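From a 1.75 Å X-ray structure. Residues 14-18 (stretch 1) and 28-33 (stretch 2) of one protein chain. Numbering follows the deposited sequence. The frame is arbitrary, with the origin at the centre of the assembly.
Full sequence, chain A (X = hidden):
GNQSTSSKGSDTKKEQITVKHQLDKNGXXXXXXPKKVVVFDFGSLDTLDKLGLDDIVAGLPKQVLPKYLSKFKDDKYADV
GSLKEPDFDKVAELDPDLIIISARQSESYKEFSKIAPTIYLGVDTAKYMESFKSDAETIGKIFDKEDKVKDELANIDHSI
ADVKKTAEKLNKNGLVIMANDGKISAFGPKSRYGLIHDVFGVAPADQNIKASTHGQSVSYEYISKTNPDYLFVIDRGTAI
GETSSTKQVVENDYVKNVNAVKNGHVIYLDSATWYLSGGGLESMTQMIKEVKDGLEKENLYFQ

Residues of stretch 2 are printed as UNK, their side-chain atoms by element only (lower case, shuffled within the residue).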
ATOM      1  N   LYS A  14       5.702  23.448  23.911  1.00 74.18           N
ATOM      2  CA  LYS A  14       5.898  23.017  22.527  1.00 72.70           C
ATOM      3  C   LYS A  14       4.619  23.151  21.692  1.00 56.55           C
ATOM      4  O   LYS A  14       3.536  22.757  22.124  1.00 51.38           O
ATOM      5  CB  LYS A  14       6.442  21.583  22.475  1.00 80.99           C
ATOM      6  CG  LYS A  14       5.766  20.612  23.439  1.00 87.02           C
ATOM      7  CD  LYS A  14       6.477  19.262  23.460  1.00 88.81           C
ATOM      8  CE  LYS A  14       7.813  19.338  24.194  1.00 91.75           C
ATOM      9  NZ  LYS A  14       7.656  19.430  25.677  1.00 94.36           N
ATOM     10  N   GLU A  15       4.756  23.719  20.500  1.00 47.18           N
ATOM     11  CA  GLU A  15       3.613  23.995  19.636  1.00 39.54           C
ATOM     12  C   GLU A  15       2.912  22.687  19.269  1.00 36.85           C
ATOM     13  O   GLU A  15       3.578  21.709  18.951  1.00 32.39           O
ATOM     14  CB  GLU A  15       4.077  24.728  18.377  1.00 36.86           C
ATOM     15  CG  GLU A  15       2.982  24.959  17.358  1.00 43.90           C
ATOM     16  CD  GLU A  15       3.465  25.728  16.148  1.00 56.83           C
ATOM     17  OE1 GLU A  15       4.598  26.256  16.189  1.00 60.71           O
ATOM     18  OE2 GLU A  15       2.705  25.809  15.157  1.00 59.93           O
ATOM     19  N   GLN A  16       1.582  22.667  19.354  1.00 33.97           N
ATOM     20  CA  GLN A  16       0.799  21.459  19.065  1.00 38.46           C
ATOM     21  C   GLN A  16      -0.025  21.649  17.807  1.00 36.88           C
ATOM     22  O   GLN A  16      -0.373  22.774  17.450  1.00 35.20           O
ATOM     23  CB  GLN A  16      -0.156  21.155  20.220  1.00 41.47           C
ATOM     24  CG  GLN A  16       0.507  21.130  21.579  1.00 49.97           C
ATOM     25  CD  GLN A  16       1.305  19.870  21.785  1.00 55.04           C
ATOM     26  OE1 GLN A  16       2.511  19.916  22.029  1.00 64.16           O
ATOM     27  NE2 GLN A  16       0.641  18.732  21.664  1.00 48.27           N
ATOM     28  N   ILE A  17      -0.338  20.552  17.134  1.00 26.63           N
ATOM     29  CA  ILE A  17      -1.266  20.591  16.013  1.00 28.58           C
ATOM     30  C   ILE A  17      -2.334  19.513  16.235  1.00 36.03           C
ATOM     31  O   ILE A  17      -2.032  18.411  16.720  1.00 33.81           O
ATOM     32  CB  ILE A  17      -0.541  20.425  14.652  1.00 38.62           C
ATOM     33  CG1 ILE A  17      -1.547  20.276  13.515  1.00 50.19           C
ATOM     34  CG2 ILE A  17       0.387  19.235  14.663  1.00 36.39           C
ATOM     35  CD1 ILE A  17      -1.027  20.777  12.174  1.00 54.15           C
ATOM     36  N   THR A  18      -3.581  19.855  15.916  1.00 32.03           N
ATOM     37  CA  THR A  18      -4.711  18.943  16.056  1.00 29.09           C
ATOM     38  C   THR A  18      -4.878  18.110  14.794  1.00 29.40           C
ATOM     39  O   THR A  18      -5.081  18.658  13.714  1.00 27.71           O
ATOM     40  CB  THR A  18      -6.019  19.721  16.360  1.00 28.28           C
ATOM     41  OG1 THR A  18      -5.882  20.404  17.608  1.00 32.30           O
ATOM     42  CG2 THR A  18      -7.223  18.787  16.447  1.00 34.65           C
ATOM     43  N   UNK A  28      -6.587  14.371  17.516  1.00 26.15           N
ATOM     44  CA  UNK A  28      -5.558  14.090  18.509  1.00 27.89           C
ATOM     45  C   UNK A  28      -4.479  15.174  18.451  1.00 27.09           C
ATOM     46  O   UNK A  28      -3.960  15.479  17.369  1.00 27.16           O
ATOM     47  o   UNK A  28      -5.850  11.699  18.238  1.00 35.10           O
ATOM     48  c   UNK A  28      -3.747  12.488  19.166  1.00 32.63           C
ATOM     49  c   UNK A  28      -4.879  12.758  18.188  1.00 34.39           C
ATOM     50  N   UNK A  29      -4.143  15.749  19.603  1.00 29.71           N
ATOM     51  CA  UNK A  29      -3.080  16.737  19.691  1.00 34.24           C
ATOM     52  C   UNK A  29      -1.724  16.079  19.523  1.00 32.80           C
ATOM     53  O   UNK A  29      -1.384  15.166  20.271  1.00 28.09           O
ATOM     54  c   UNK A  29      -5.187  18.756  20.631  1.00 65.77           C
ATOM     55  n   UNK A  29      -7.175  20.135  20.178  1.00 72.98           N
ATOM     56  c   UNK A  29      -3.742  18.806  21.064  1.00 56.27           C
ATOM     57  c   UNK A  29      -3.113  17.428  21.058  1.00 38.53           C
ATOM     58  c   UNK A  29      -5.871  20.087  20.887  1.00 71.42           C
ATOM     59  N   UNK A  30      -0.952  16.546  18.545  1.00 29.32           N
ATOM     60  CA  UNK A  30       0.403  16.040  18.324  1.00 28.11           C
ATOM     61  C   UNK A  30       1.385  17.218  18.262  1.00 28.01           C
ATOM     62  O   UNK A  30       1.018  18.346  17.882  1.00 30.36           O
ATOM     63  c   UNK A  30       0.583  15.974  15.804  1.00 38.98           C
ATOM     64  c   UNK A  30       0.520  15.135  17.051  1.00 28.35           C
ATOM     65  c   UNK A  30      -0.642  14.131  16.982  1.00 27.49           C
ATOM     66  N   UNK A  31       2.635  16.987  18.676  1.00 31.44           N
ATOM     67  CA  UNK A  31       3.542  18.139  18.625  1.00 33.94           C
ATOM     68  C   UNK A  31       3.891  18.452  17.182  1.00 30.99           C
ATOM     69  O   UNK A  31       4.060  17.533  16.369  1.00 31.93           O
ATOM     70  c   UNK A  31       3.314  15.733  19.042  1.00 34.14           C
ATOM     71  c   UNK A  31       4.795  17.655  19.374  1.00 38.84           C
ATOM     72  c   UNK A  31       4.544  16.199  19.723  1.00 34.17           C
ATOM     73  N   UNK A  32       3.990  19.742  16.861  1.00 30.57           N
ATOM     74  CA  UNK A  32       4.453  20.139  15.551  1.00 30.98           C
ATOM     75  C   UNK A  32       5.932  19.785  15.458  1.00 27.97           C
ATOM     76  O   UNK A  32       6.663  19.911  16.450  1.00 29.89           O
ATOM     77  c   UNK A  32       4.255  21.644  15.386  1.00 34.74           C
ATOM     78  n   UNK A  32       3.043  24.476  11.858  1.00 61.69           N
ATOM     79  c   UNK A  32       4.930  22.237  14.173  1.00 47.25           C
ATOM     80  c   UNK A  32       3.933  22.499  13.066  1.00 55.10           C
ATOM     81  c   UNK A  32       4.270  23.809  12.368  1.00 56.31           C
ATOM     82  N   UNK A  33       6.374  19.328  14.290  1.00 28.13           N
ATOM     83  CA  UNK A  33       7.783  19.009  14.081  1.00 31.43           C
ATOM     84  C   UNK A  33       8.310  18.059  15.155  1.00 31.65           C
ATOM     85  O   UNK A  33       9.295  18.378  15.847  1.00 32.18           O
ATOM     86  o   UNK A  33       7.984  22.381  13.077  1.00 46.61           O
ATOM     87  c   UNK A  33       8.633  20.282  14.047  1.00 33.51           C
ATOM     88  c   UNK A  33       8.268  21.196  12.887  1.00 41.52           C
ATOM     89  n   UNK A  33       8.269  20.642  11.681  1.00 40.80           N
TER

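Position 28 has three side-chain atoms: one carbon that carries one oxygen and one carbon. The CA-to-CB bond points away from stretch 1, and the nearest approach of the side chain is CB of position 28 to C of Thr18, 6.3 Å. Contact is left to the backbone, where O of position 28 lies 3.8 Å from CA of Thr18. A beta-branched carbon with a hydroxyl is threonine, Thr28. Its hydroxyl is hydrogen-bonded elsewhere in the structure.

Position 29 has four carbons in a row ending in a nitrogen. The chain shares a sheet face with the side chain of Thr18, and its terminal nitrogen lies 2.9 Å from OG1 of Thr18. An unbranched chain of this length with a terminal amine is lysine, Lys29. NZ of Lys29 donates a hydrogen bond to OG1 of Thr18. The backbone adds a CA-H...O contact, with CA of Lys29 3.6 Å from O of Ile17.

Position 30 has three carbons, one of them carrying the other two. There is no polar atom. The group lies on the same face as Ile17, and one methyl is 3.5 Å from CG2 of Ile17. This is valine, Val30, and the methyl is CG2. It is buried, and its packing against Ile17 is apolar.

Position 31 has three carbons that close a ring onto the backbone nitrogen. That makes it proline, Pro31. Its nitrogen has no hydrogen to donate. It pairs with Gln16 at a non-hydrogen-bonded site, so the strand pairing loses nothing here. CA of Pro31 approaches O of Glu15 at 3.6 Å in a CA-H...O contact.

Position 32 again has four carbons in a row ending in a nitrogen. CB points toward stretch 1, and the terminal nitrogen lies 3.6 Å from OE2 of Glu15. This is lysine, Lys32, and its NZ forms a salt bridge with that carboxylate.

Position 33 has two carbons, the second carrying one oxygen and one nitrogen. It makes no contact with stretch 1. The short carboxamide fits asparagine, Asn33; aspartate would carry two oxygens.

The contact is an antiparallel strand pair. Ile17 and Val30 form its hydrogen-bonded pair: N of Ile17 to O of Val30 is 2.7 Å, and N of Val30 to O of Ile17 is 2.8 Å. Beyond Pro31, N of Lys32 donates to O of Glu15 at 2.9 Å. All three bonds are nearly straight. Side chains add the Ile17–Val30 packing on one face, the Thr18–Lys29 bond on the other, and the Glu15–Lys32 salt bridge.

Stretch 2 (28-33) TKVPKN
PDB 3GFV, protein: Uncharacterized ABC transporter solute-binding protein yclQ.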